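Local coordinates for Alr3699 protein (PDB 4XSO), which belongs to the glycosyltransferases of the GT-B clan and has two Rossmann-like domains, each built around a parallel sheet, at residues A84-V87 / A88-Q92; I100-T104 / Q105-V109; D128-P132 / E133-Q137; L140-A143 / V144-N148; Q375-A378 / E379-S383. One frame throughout, in Å; residues are numbered along the deposited sequence.

Contact 1. Residues A84-V87 / A88-Q92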
loop_
_atom_site.group_PDB
_atom_site.type_symbol
_atom_site.label_atom_id
_atom_site.label_comp_id
_atom_site.label_asym_id
_atom_site.label_seq_id
_atom_site.Cartn_x
_atom_site.Cartn_y
_atom_site.Cartn_z
ATOM N N ALA A 84 -5.723 -1.050 5.215
ATOM C CA ALA A 84 -5.441 -2.013 4.124
ATOM C C ALA A 84 -4.982 -3.291 4.793
ATOM O O ALA A 84 -3.773 -3.493 4.952
ATOM C CB ALA A 84 -4.350 -1.474 3.195
ATOM N N PRO A 85 -5.946 -4.118 5.260
ATOM C CA PRO A 85 -5.568 -5.125 6.264
ATOM C C PRO A 85 -4.680 -6.259 5.669
ATOM O O PRO A 85 -3.817 -6.784 6.357
ATOM C CB PRO A 85 -6.947 -5.646 6.782
ATOM C CG PRO A 85 -7.979 -4.689 6.220
ATOM C CD PRO A 85 -7.385 -4.198 4.936
ATOM N N LEU A 86 -4.913 -6.603 4.420
ATOM C CA LEU A 86 -4.004 -7.475 3.671
ATOM C C LEU A 86 -2.578 -6.997 3.729
ATOM O O LEU A 86 -1.696 -7.720 4.247
ATOM C CB LEU A 86 -4.447 -7.669 2.225
ATOM C CG LEU A 86 -3.971 -8.983 1.548
ATOM C CD1 LEU A 86 -4.910 -9.394 0.419
ATOM C CD2 LEU A 86 -2.553 -8.865 1.037
ATOM N N VAL A 87 -2.339 -5.767 3.251
ATOM C CA VAL A 87 -1.004 -5.156 3.343
ATOM C C VAL A 87 -0.459 -5.132 4.779
ATOM O O VAL A 87 0.647 -5.530 5.044
ATOM C CB VAL A 87 -1.045 -3.754 2.738
ATOM C CG1 VAL A 87 0.295 -3.079 2.862
ATOM C CG2 VAL A 87 -1.502 -3.875 1.286
ATOM N N ALA A 88 -1.293 -4.750 5.722
ATOM C CA ALA A 88 -0.880 -4.645 7.093
ATOM C C ALA A 88 -0.479 -5.979 7.713
ATOM O O ALA A 88 0.445 -6.046 8.516
ATOM C CB ALA A 88 -2.006 -4.041 7.902
ATOM N N LYS A 89 -1.211 -7.033 7.372
ATOM C CA LYS A 89 -0.797 -8.382 7.732
ATOM C C LYS A 89 0.567 -8.808 7.152
ATOM O O LYS A 89 1.437 -9.386 7.875
ATOM C CB LYS A 89 -1.882 -9.350 7.264
ATOM C CG LYS A 89 -3.136 -9.290 8.103
ATOM C CD LYS A 89 -4.308 -9.860 7.308
ATOM C CE LYS A 89 -5.625 -9.838 8.079
ATOM N NZ LYS A 89 -6.739 -10.287 7.203
ATOM N N VAL A 90 0.752 -8.524 5.861
ATOM C CA VAL A 90 1.988 -8.856 5.182
ATOM C C VAL A 90 3.145 -8.089 5.880
ATOM O O VAL A 90 4.161 -8.668 6.263
ATOM C CB VAL A 90 1.909 -8.582 3.660
ATOM C CG1 VAL A 90 3.264 -8.793 2.993
ATOM C CG2 VAL A 90 0.918 -9.501 2.971
ATOM N N VAL A 91 2.950 -6.797 6.122
ATOM C CA VAL A 91 3.984 -5.976 6.779
ATOM C C VAL A 91 4.372 -6.499 8.136
ATOM O O VAL A 91 5.525 -6.531 8.480
ATOM C CB VAL A 91 3.530 -4.531 6.985
ATOM C CG1 VAL A 91 4.558 -3.767 7.826
ATOM C CG2 VAL A 91 3.238 -3.849 5.668
ATOM N N GLN A 92 3.370 -6.826 8.915
ATOM C CA GLN A 92 3.512 -7.320 10.262
ATOM C C GLN A 92 4.272 -8.640 10.201
ATOM O O GLN A 92 5.215 -8.816 10.911
ATOM C CB GLN A 92 2.111 -7.544 10.842
ATOM C CG GLN A 92 1.998 -7.454 12.345
ATOM C CD GLN A 92 2.546 -8.646 13.069
ATOM O OE1 GLN A 92 2.171 -9.782 12.783
ATOM N NE2 GLN A 92 3.410 -8.396 14.064
#
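The flat Pro85 carbonyl has Lys89 on both sides of its plane: the Lys89 N-H bonds to Pro85 O from one side, and the Lys89 side chain lies against the other. Both residues belong to the first turns of helix 85-95 in the N-terminal Rossmann-like domain of the GT-B fold. Ala84 is at the N-cap position, and the 2.9 Å bond from Ala88 N to Ala84 O starts the i-to-i+4 pattern. Val91 N repeats it on Val87 O at 2.8 Å.

Side chains follow the same spacing. Leu86 CD2 and Val90 CG2 lie side by side, 4.0 Å apart and pointing the same way, while the Val87 and Val91 side chains cross at an angle, with Val87 CG1 4.1 Å from Val91 CG2. Val87, Val90 and Val91 also pack on helix 105-118, and Leu86 touches Leu83 of the second subunit, so this short helix start faces both a neighbouring helix and the dimer partner.

With chi1 at -73°, Lys89 CG sits beside its backbone N and the chain turns back toward the helix start. Its extended methylenes run alongside the Pro85 carbonyl, and the ammonium reaches Gln63 O and Thr61 O. In that run, Lys89 CG lies 3.1 Å from Pro85 O.

Contact 2. Residues I100-T104 / Q105-V109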
loop_
_atom_site.group_PDB
_atom_site.type_symbol
_atom_site.label_atom_id
_atom_site.label_comp_id
_atom_site.label_asym_id
_atom_site.label_seq_id
_atom_site.Cartn_x
_atom_site.Cartn_y
_atom_site.Cartn_z
ATOM N N ILE A 100 11.991 -10.491 1.578
ATOM C CA ILE A 100 10.703 -10.734 0.991
ATOM C C ILE A 100 10.963 -11.142 -0.443
ATOM O O ILE A 100 11.682 -10.422 -1.177
ATOM C CB ILE A 100 9.810 -9.462 0.990
ATOM C CG1 ILE A 100 9.556 -8.959 2.404
ATOM C CG2 ILE A 100 8.490 -9.704 0.342
ATOM C CD1 ILE A 100 8.975 -7.535 2.327
ATOM N N TYR A 101 10.381 -12.299 -0.841
ATOM C CA TYR A 101 10.656 -12.868 -2.168
ATOM C C TYR A 101 9.316 -13.035 -2.866
ATOM O O TYR A 101 8.539 -13.945 -2.556
ATOM C CB TYR A 101 11.427 -14.183 -1.979
ATOM C CG TYR A 101 12.023 -14.847 -3.160
ATOM C CD1 TYR A 101 11.247 -15.405 -4.151
ATOM C CD2 TYR A 101 13.399 -15.085 -3.196
ATOM C CE1 TYR A 101 11.813 -16.140 -5.188
ATOM C CE2 TYR A 101 13.993 -15.804 -4.238
ATOM C CZ TYR A 101 13.209 -16.325 -5.228
ATOM O OH TYR A 101 13.795 -17.041 -6.249
ATOM N N ALA A 102 9.020 -12.066 -3.718
ATOM C CA ALA A 102 7.735 -11.999 -4.460
ATOM C C ALA A 102 7.843 -12.772 -5.757
ATOM O O ALA A 102 8.732 -12.511 -6.589
ATOM C CB ALA A 102 7.375 -10.556 -4.735
ATOM N N ASN A 103 6.891 -13.692 -5.926
ATOM C CA ASN A 103 6.908 -14.670 -6.980
ATOM C C ASN A 103 5.866 -14.451 -8.105
ATOM O O ASN A 103 5.824 -15.201 -9.062
ATOM C CB ASN A 103 6.789 -16.057 -6.359
ATOM C CG ASN A 103 7.376 -17.145 -7.260
ATOM O OD1 ASN A 103 8.524 -17.093 -7.595
ATOM N ND2 ASN A 103 6.575 -18.155 -7.609
ATOM N N THR A 104 5.052 -13.413 -7.976
ATOM C CA THR A 104 4.000 -13.112 -8.938
ATOM C C THR A 104 3.769 -11.632 -8.863
ATOM O O THR A 104 4.336 -10.932 -7.988
ATOM C CB THR A 104 2.644 -13.833 -8.651
ATOM O OG1 THR A 104 2.018 -13.253 -7.490
ATOM C CG2 THR A 104 2.822 -15.316 -8.493
ATOM N N GLN A 105 3.003 -11.099 -9.837
ATOM C CA GLN A 105 2.812 -9.637 -9.925
ATOM C C GLN A 105 2.138 -8.941 -8.780
ATOM O O GLN A 105 2.592 -7.897 -8.313
ATOM C CB GLN A 105 2.014 -9.246 -11.176
ATOM C CG GLN A 105 2.835 -9.124 -12.411
ATOM C CD GLN A 105 2.012 -8.649 -13.614
ATOM O OE1 GLN A 105 1.862 -9.381 -14.608
ATOM N NE2 GLN A 105 1.460 -7.435 -13.521
ATOM N N LYS A 106 0.996 -9.434 -8.379
ATOM C CA LYS A 106 0.364 -8.882 -7.197
ATOM C C LYS A 106 1.199 -9.055 -5.929
ATOM O O LYS A 106 1.086 -8.255 -4.965
ATOM C CB LYS A 106 -0.964 -9.576 -6.962
ATOM C CG LYS A 106 -1.925 -9.595 -8.181
ATOM C CD LYS A 106 -3.367 -9.664 -7.678
ATOM C CE LYS A 106 -4.263 -10.555 -8.504
ATOM N NZ LYS A 106 -4.774 -9.840 -9.693
ATOM N N ALA A 107 2.021 -10.093 -5.880
ATOM C CA ALA A 107 2.860 -10.285 -4.658
ATOM C C ALA A 107 3.920 -9.216 -4.685
ATOM O O ALA A 107 4.364 -8.702 -3.631
ATOM C CB ALA A 107 3.480 -11.675 -4.598
ATOM N N LEU A 108 4.318 -8.815 -5.897
ATOM C CA LEU A 108 5.339 -7.769 -6.073
ATOM C C LEU A 108 4.771 -6.379 -5.623
ATOM O O LEU A 108 5.405 -5.601 -4.913
ATOM C CB LEU A 108 5.908 -7.732 -7.534
ATOM C CG LEU A 108 6.659 -6.401 -7.628
ATOM C CD1 LEU A 108 8.055 -6.567 -7.050
ATOM C CD2 LEU A 108 6.590 -5.843 -9.005
ATOM N N VAL A 109 3.522 -6.130 -5.922
ATOM C CA VAL A 109 2.903 -4.882 -5.467
ATOM C C VAL A 109 2.830 -4.789 -3.950
ATOM O O VAL A 109 3.358 -3.871 -3.301
ATOM C CB VAL A 109 1.538 -4.728 -6.169
ATOM C CG1 VAL A 109 0.805 -3.538 -5.629
ATOM C CG2 VAL A 109 1.784 -4.586 -7.671
#
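Ala102 CB rests on the first turn of helix 105-118, 3.7 Å from both Ala107 O and Leu108 CA. This is the strand-to-helix corner of the beta-alpha-beta unit formed by strand 99-102, helix 105-118 and strand 122-126. The strand end and the helix backbone come close here: the CA atoms of Ala102 and Leu108 are 5.1 Å apart, and Ala102 CB is 4.1 Å from Ala107 CB.

Thr104 occupies the N-cap position. Its carbonyl accepts Leu108 N at 3.0 Å, but the N-H...O angle of 137° makes this a bent bond, and Leu108 N also has a weak bond to Gln105 O. The hydroxyl is placed between the backbone N and the carbonyl carbon (chi1 71°), turned toward the helix start. There it bonds to Gln14 OE1, an oxygen that also accepts Lys106 N, so Gln14 ties the residue before the helix to the first turn from outside.

Asn103 turns away from the helix, and its amide bonds to His127, Ala21 and Asp13 anchor the loop between strand and helix. On the helix side, Thr104 OG1 touches the Ala107 CB methyl at 3.6 Å.

Contact 3. Residues D128-P132 / E133-Q137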
loop_
_atom_site.group_PDB
_atom_site.type_symbol
_atom_site.label_atom_id
_atom_site.label_comp_id
_atom_site.label_asym_id
_atom_site.label_seq_id
_atom_site.Cartn_x
_atom_site.Cartn_y
_atom_site.Cartn_z
ATOM N N ASP A 128 6.839 -14.314 -15.656
ATOM C CA ASP A 128 5.958 -13.961 -16.801
ATOM C C ASP A 128 6.745 -13.206 -17.865
ATOM O O ASP A 128 7.779 -12.594 -17.581
ATOM C CB ASP A 128 4.819 -13.031 -16.385
ATOM C CG ASP A 128 3.970 -13.576 -15.214
ATOM O OD1 ASP A 128 3.477 -14.697 -15.336
ATOM O OD2 ASP A 128 3.766 -12.845 -14.217
ATOM N N ILE A 129 6.239 -13.271 -19.081
ATOM C CA ILE A 129 6.628 -12.350 -20.149
ATOM C C ILE A 129 5.651 -11.188 -19.981
ATOM O O ILE A 129 4.448 -11.390 -20.104
ATOM C CB ILE A 129 6.506 -13.014 -21.519
ATOM C CG1 ILE A 129 7.556 -14.123 -21.633
ATOM C CG2 ILE A 129 6.648 -11.993 -22.681
ATOM C CD1 ILE A 129 7.525 -14.798 -22.992
ATOM N N LEU A 130 6.164 -10.041 -19.564
ATOM C CA LEU A 130 5.390 -8.842 -19.294
ATOM C C LEU A 130 4.935 -8.183 -20.614
ATOM O O LEU A 130 5.391 -7.128 -20.974
ATOM C CB LEU A 130 6.240 -7.883 -18.464
ATOM C CG LEU A 130 6.409 -8.431 -17.057
ATOM C CD1 LEU A 130 7.380 -7.631 -16.257
ATOM C CD2 LEU A 130 5.071 -8.481 -16.344
ATOM N N SER A 131 4.081 -8.873 -21.348
ATOM C CA SER A 131 3.622 -8.338 -22.644
ATOM C C SER A 131 2.320 -7.540 -22.491
ATOM O O SER A 131 1.388 -7.961 -21.804
ATOM C CB SER A 131 3.464 -9.465 -23.684
ATOM O OG SER A 131 2.549 -9.138 -24.715
ATOM N N PRO A 132 2.249 -6.389 -23.175
ATOM C CA PRO A 132 0.986 -5.657 -23.223
ATOM C C PRO A 132 -0.142 -6.395 -23.943
ATOM O O PRO A 132 -1.254 -5.913 -23.929
ATOM C CB PRO A 132 1.334 -4.335 -23.959
ATOM C CG PRO A 132 2.779 -4.381 -24.278
ATOM C CD PRO A 132 3.291 -5.773 -24.016
ATOM N N GLU A 133 0.128 -7.543 -24.558
ATOM C CA GLU A 133 -0.943 -8.397 -25.086
ATOM C C GLU A 133 -1.630 -9.240 -24.021
ATOM O O GLU A 133 -2.780 -9.635 -24.203
ATOM C CB GLU A 133 -0.401 -9.285 -26.190
ATOM C CG GLU A 133 -1.472 -10.138 -26.853
ATOM C CD GLU A 133 -2.485 -9.330 -27.722
ATOM O OE1 GLU A 133 -2.389 -8.057 -27.806
ATOM O OE2 GLU A 133 -3.374 -10.009 -28.321
ATOM N N HIS A 134 -0.937 -9.537 -22.913
ATOM C CA HIS A 134 -1.498 -10.395 -21.873
ATOM C C HIS A 134 -1.651 -9.737 -20.489
ATOM O O HIS A 134 -2.156 -10.348 -19.581
ATOM C CB HIS A 134 -0.671 -11.668 -21.814
ATOM C CG HIS A 134 -0.656 -12.422 -23.109
ATOM N ND1 HIS A 134 0.465 -12.515 -23.908
ATOM C CD2 HIS A 134 -1.641 -13.079 -23.769
ATOM C CE1 HIS A 134 0.180 -13.213 -24.988
ATOM N NE2 HIS A 134 -1.091 -13.566 -24.931
ATOM N N PHE A 135 -1.239 -8.485 -20.340
ATOM C CA PHE A 135 -1.374 -7.782 -19.096
ATOM C C PHE A 135 -1.744 -6.366 -19.441
ATOM O O PHE A 135 -1.224 -5.816 -20.398
ATOM C CB PHE A 135 -0.035 -7.810 -18.330
ATOM C CG PHE A 135 0.372 -9.199 -17.892
ATOM C CD1 PHE A 135 -0.336 -9.850 -16.899
ATOM C CD2 PHE A 135 1.407 -9.865 -18.510
ATOM C CE1 PHE A 135 0.007 -11.131 -16.512
ATOM C CE2 PHE A 135 1.751 -11.136 -18.146
ATOM C CZ PHE A 135 1.065 -11.779 -17.138
ATOM N N SER A 136 -2.594 -5.746 -18.641
ATOM C CA SER A 136 -3.001 -4.388 -18.936
ATOM C C SER A 136 -1.817 -3.513 -18.716
ATOM O O SER A 136 -0.938 -3.831 -17.909
ATOM C CB SER A 136 -4.146 -3.936 -18.028
ATOM O OG SER A 136 -3.707 -3.757 -16.696
ATOM N N GLN A 137 -1.802 -2.371 -19.393
ATOM C CA GLN A 137 -0.691 -1.436 -19.284
ATOM C C GLN A 137 -0.568 -0.946 -17.848
ATOM O O GLN A 137 0.539 -0.811 -17.325
ATOM C CB GLN A 137 -0.892 -0.251 -20.230
ATOM C CG GLN A 137 -0.383 -0.490 -21.642
ATOM C CD GLN A 137 1.122 -0.340 -21.752
ATOM O OE1 GLN A 137 1.846 -0.486 -20.767
ATOM N NE2 GLN A 137 1.601 -0.046 -22.955
#
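Ser131 holds the backbone of residues 133-135 with both its oxygens. Its OG swings anti to the backbone N (chi1 156°), beside its own carbonyl carbon, and from there accepts Glu133 N at 2.9 Å, an ST turn. The carbonyl of the same residue accepts His134 N at 3.0 Å, from above the carbonyl plane, and Phe135 N by a weak bond. The bond from His134 N closes a beta turn with Pro132 and Glu133 at its two central positions, and Pro132 CA adds a CA-H...O contact to Phe135 O.

A chi1 of -66° keeps Phe135 CG beside the backbone N and sends the ring back along residues 128-131. Its CE2 edge meets Ile129 O in the ring plane at 3.3 Å. Phe135 CZ sits 3.9 Å from Asp128 CG, with the carboxylate and ring planes 48° apart. Glu133 CG lies 3.9 Å above one face of the His134 ring, near the rim; that ring meets Trp218 edge-to-face.

Ile129 O also receives a weak bond from Ser131 N, in the inverse gamma turn centred on Leu130. The electropositive ring edge of Phe135 probably adds a modest electrostatic attraction to this carbonyl, supplementing the backbone bonds that shape this surface loop.

Contact 4. Residues L140-A143 / V144-N148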
loop_
_atom_site.group_PDB
_atom_site.type_symbol
_atom_site.label_atom_id
_atom_site.label_comp_id
_atom_site.label_asym_id
_atom_site.label_seq_id
_atom_site.Cartn_x
_atom_site.Cartn_y
_atom_site.Cartn_z
ATOM N N LEU A 140 1.262 -3.382 -15.867
ATOM C CA LEU A 140 2.663 -3.398 -16.305
ATOM C C LEU A 140 3.447 -2.229 -15.765
ATOM O O LEU A 140 4.575 -2.413 -15.264
ATOM C CB LEU A 140 2.799 -3.384 -17.827
ATOM C CG LEU A 140 2.373 -4.626 -18.591
ATOM C CD1 LEU A 140 2.909 -4.487 -20.018
ATOM C CD2 LEU A 140 2.834 -5.922 -17.955
ATOM N N ARG A 141 2.890 -1.030 -15.929
ATOM C CA ARG A 141 3.514 0.185 -15.412
ATOM C C ARG A 141 3.771 0.091 -13.883
ATOM O O ARG A 141 4.820 0.448 -13.406
ATOM C CB ARG A 141 2.654 1.442 -15.710
ATOM C CG ARG A 141 2.689 2.027 -17.126
ATOM C CD ARG A 141 4.031 1.814 -17.827
ATOM N NE ARG A 141 4.253 2.706 -18.970
ATOM C CZ ARG A 141 3.905 2.462 -20.236
ATOM N NH1 ARG A 141 3.281 1.330 -20.596
ATOM N NH2 ARG A 141 4.183 3.378 -21.149
ATOM N N VAL A 142 2.796 -0.396 -13.151
ATOM C CA VAL A 142 2.863 -0.477 -11.707
ATOM C C VAL A 142 3.944 -1.487 -11.314
ATOM O O VAL A 142 4.855 -1.166 -10.581
ATOM C CB VAL A 142 1.486 -0.838 -11.131
ATOM C CG1 VAL A 142 1.574 -1.245 -9.649
ATOM C CG2 VAL A 142 0.589 0.385 -11.230
ATOM N N ALA A 143 3.844 -2.696 -11.833
ATOM C CA ALA A 143 4.861 -3.720 -11.640
ATOM C C ALA A 143 6.284 -3.238 -11.953
ATOM O O ALA A 143 7.179 -3.315 -11.133
ATOM C CB ALA A 143 4.506 -4.937 -12.490
ATOM N N VAL A 144 6.496 -2.701 -13.145
ATOM C CA VAL A 144 7.801 -2.230 -13.523
ATOM C C VAL A 144 8.324 -1.149 -12.551
ATOM O O VAL A 144 9.489 -1.152 -12.070
ATOM C CB VAL A 144 7.726 -1.692 -14.971
ATOM C CG1 VAL A 144 8.858 -0.762 -15.290
ATOM C CG2 VAL A 144 7.637 -2.834 -15.985
ATOM N N ASN A 145 7.471 -0.183 -12.289
ATOM C CA ASN A 145 7.884 0.934 -11.459
ATOM C C ASN A 145 8.249 0.478 -10.024
ATOM O O ASN A 145 9.238 0.900 -9.456
ATOM C CB ASN A 145 6.783 1.920 -11.400
ATOM C CG ASN A 145 7.065 3.034 -10.398
ATOM O OD1 ASN A 145 6.187 3.413 -9.601
ATOM N ND2 ASN A 145 8.291 3.575 -10.441
ATOM N N LEU A 146 7.421 -0.354 -9.441
ATOM C CA LEU A 146 7.684 -0.809 -8.099
ATOM C C LEU A 146 8.978 -1.650 -8.082
ATOM O O LEU A 146 9.817 -1.537 -7.198
ATOM C CB LEU A 146 6.504 -1.614 -7.571
ATOM C CG LEU A 146 5.269 -0.684 -7.305
ATOM C CD1 LEU A 146 4.101 -1.446 -6.727
ATOM C CD2 LEU A 146 5.658 0.360 -6.291
ATOM N N ALA A 147 9.126 -2.495 -9.070
ATOM C CA ALA A 147 10.347 -3.337 -9.130
ATOM C C ALA A 147 11.572 -2.451 -9.205
ATOM O O ALA A 147 12.545 -2.587 -8.403
ATOM C CB ALA A 147 10.199 -4.317 -10.319
ATOM N N ASN A 148 11.524 -1.462 -10.111
ATOM C CA ASN A 148 12.643 -0.597 -10.336
ATOM C C ASN A 148 12.995 0.174 -9.096
ATOM O O ASN A 148 14.164 0.414 -8.794
ATOM C CB ASN A 148 12.369 0.434 -11.482
ATOM C CG ASN A 148 12.334 -0.219 -12.829
ATOM O OD1 ASN A 148 12.718 -1.376 -12.952
ATOM N ND2 ASN A 148 11.906 0.516 -13.858
#
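Val142 and Leu146 make an i-to-i+4 contact within helix 137-150, the helical part of the beta-alpha-beta unit running from strand 122-126 to strand 153-156 in the N-terminal Rossmann-like domain. The evidence for regular alpha-helix is direct. Val144 N bonds to Leu140 O at 2.9 Å, and Asn145, Leu146 and Ala147 repeat the step to Arg141, Val142 and Ala143, with N-H...O angles between 158° and 169°.

Val142 CG1 and Leu146 CD1 lie side by side at 3.9 Å, both side chains pointing the same way. Leu146 CG, anti to its carbonyl carbon at chi1 -70°, comes to 3.3 Å from Val142 O, alongside the turn before it. Val144 holds CG2 beside its backbone N, where the methyl comes to 3.2 Å from Leu140 O. Leu146 CG and Val144 CG2 thus both fold back against carbonyls one turn earlier. Ala147 CB touches Ala143 O at 3.3 Å.

The helix is hemmed in from several directions. Ala147 and Asn148 touch Phe165 of helix 159-167, and Leu140 meets the loop that precedes the helix. Val142, Ala143 and Leu146 pack on helix 105-118, while Val142, Asn145 and Leu146 contact Ile117, Arg119 and Phe116 of the second subunit, so the helix packs on helix 105-118 of its own domain and, partly through the same residues, takes part in the subunit interface.

Contact 5. Residues Q375-A378 / E379-S383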
loop_
_atom_site.group_PDB
_atom_site.type_symbol
_atom_site.label_atom_id
_atom_site.label_comp_id
_atom_site.label_asym_id
_atom_site.label_seq_id
_atom_site.Cartn_x
_atom_site.Cartn_y
_atom_site.Cartn_z
ATOM N N GLN A 375 22.019 -23.608 -6.121
ATOM C CA GLN A 375 23.288 -22.930 -5.815
ATOM C C GLN A 375 23.272 -21.493 -6.363
ATOM O O GLN A 375 23.681 -20.540 -5.695
ATOM C CB GLN A 375 24.472 -23.652 -6.425
ATOM C CG GLN A 375 24.643 -25.051 -5.867
ATOM C CD GLN A 375 25.803 -25.881 -6.457
ATOM O OE1 GLN A 375 26.234 -25.706 -7.618
ATOM N NE2 GLN A 375 26.283 -26.831 -5.654
ATOM N N GLN A 376 22.823 -21.338 -7.592
ATOM C CA GLN A 376 22.738 -19.986 -8.180
ATOM C C GLN A 376 21.817 -19.070 -7.349
ATOM O O GLN A 376 22.141 -17.914 -7.025
ATOM C CB GLN A 376 22.197 -20.124 -9.601
ATOM C CG GLN A 376 23.232 -20.696 -10.508
ATOM C CD GLN A 376 22.676 -20.993 -11.879
ATOM O OE1 GLN A 376 21.571 -20.539 -12.269
ATOM N NE2 GLN A 376 23.430 -21.776 -12.629
ATOM N N ILE A 377 20.638 -19.571 -7.005
ATOM C CA ILE A 377 19.747 -18.793 -6.160
ATOM C C ILE A 377 20.423 -18.403 -4.814
ATOM O O ILE A 377 20.396 -17.235 -4.419
ATOM C CB ILE A 377 18.418 -19.566 -5.954
ATOM C CG1 ILE A 377 17.638 -19.632 -7.288
ATOM C CG2 ILE A 377 17.583 -18.913 -4.886
ATOM C CD1 ILE A 377 16.341 -20.414 -7.227
ATOM N N ALA A 378 21.018 -19.383 -4.126
ATOM C CA ALA A 378 21.670 -19.157 -2.814
ATOM C C ALA A 378 22.806 -18.116 -2.966
ATOM O O ALA A 378 22.882 -17.181 -2.206
ATOM C CB ALA A 378 22.265 -20.457 -2.287
ATOM N N GLU A 379 23.659 -18.269 -3.978
ATOM C CA GLU A 379 24.727 -17.289 -4.228
ATOM C C GLU A 379 24.148 -15.941 -4.507
ATOM O O GLU A 379 24.607 -14.910 -3.966
ATOM C CB GLU A 379 25.643 -17.709 -5.379
ATOM C CG GLU A 379 26.411 -18.961 -4.915
ATOM C CD GLU A 379 27.443 -19.552 -5.887
ATOM O OE1 GLU A 379 27.749 -18.951 -6.935
ATOM O OE2 GLU A 379 27.939 -20.670 -5.589
ATOM N N THR A 380 23.100 -15.904 -5.302
ATOM C CA THR A 380 22.541 -14.603 -5.614
ATOM C C THR A 380 21.905 -13.960 -4.334
ATOM O O THR A 380 22.059 -12.788 -4.104
ATOM C CB THR A 380 21.578 -14.716 -6.790
ATOM O OG1 THR A 380 22.258 -15.307 -7.929
ATOM C CG2 THR A 380 21.101 -13.348 -7.154
ATOM N N LEU A 381 21.234 -14.736 -3.483
ATOM C CA LEU A 381 20.715 -14.213 -2.212
ATOM C C LEU A 381 21.830 -13.739 -1.237
ATOM O O LEU A 381 21.681 -12.716 -0.581
ATOM C CB LEU A 381 19.812 -15.224 -1.537
ATOM C CG LEU A 381 18.494 -15.398 -2.311
ATOM C CD1 LEU A 381 17.699 -16.514 -1.700
ATOM C CD2 LEU A 381 17.690 -14.107 -2.415
ATOM N N SER A 382 22.946 -14.442 -1.150
ATOM C CA SER A 382 23.990 -14.025 -0.203
ATOM C C SER A 382 24.689 -12.772 -0.735
ATOM O O SER A 382 25.217 -11.971 0.007
ATOM C CB SER A 382 24.982 -15.133 0.006
ATOM O OG SER A 382 25.611 -15.348 -1.205
ATOM N N SER A 383 24.671 -12.601 -2.050
ATOM C CA SER A 383 25.088 -11.373 -2.691
ATOM C C SER A 383 24.369 -10.101 -2.182
ATOM O O SER A 383 24.795 -9.022 -2.479
ATOM C CB SER A 383 24.868 -11.527 -4.189
ATOM O OG SER A 383 25.030 -10.309 -4.849
#
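Glu379 opens the second half of this helical contact by donating its N-H to Gln375 O at 2.8 Å. Its extended side chain starts beside the backbone N, with Glu379 CG 3.2 Å from that same carbonyl oxygen. Thr380 follows with two bonds to one acceptor: its N and its OG1 each reach Gln376 O at 2.8 Å, from opposite faces of the carbonyl plane. The hydroxyl points back one turn because chi1 (-56°) leaves OG1 next to the backbone N; it sits 36° out of the plane of the Gln376 carbonyl.

Leu381 is the apolar member. Its CD1 lies 4.0 Å from Ile377 CG2, the two side chains running side by side, and Ile377 and Thr380 both touch Ile178. Ala378 packs on Tyr32. Helix 370-382 thus lies against the N-terminal domain, as the C-terminal helix of GT-B proteins commonly does.

Ser382 N bonds to Ala378 O, while its OG turns back to Glu379 O at 3.0 Å. Ser383 N reaches Glu379 O from the same face.

Gln376 O and Glu379 O therefore each accept two donors, so Thr380 OG1 and Ser382 OG each donate to a backbone carbonyl four or three residues earlier, sharing it with an N-H.

In the fold
Contacts 1 to 4 come in series along the N-terminal Rossmann-like domain, and contact 5 belongs to the last helix of the chain. Contacts 2, 3 and 4 form a continuous cluster: centres of contacts 2 and 4 are 11 Å apart and those of 3 and 4 are 12 Å apart. Gln105 of contact 2 reaches Phe135 and Leu130 of contact 3, while Leu140 joins contact 3 to contact 4. Contact 1, centred 14 Å from contact 2, packs on helix 105-118, the helix that contact 2 begins and that contact 4 also packs on; contacts 1, 2 and 4 touch the second subunit. Contact 5 approaches contact 2 to about 4 Å between nearest atoms without touching, while returning the C-terminus to this domain.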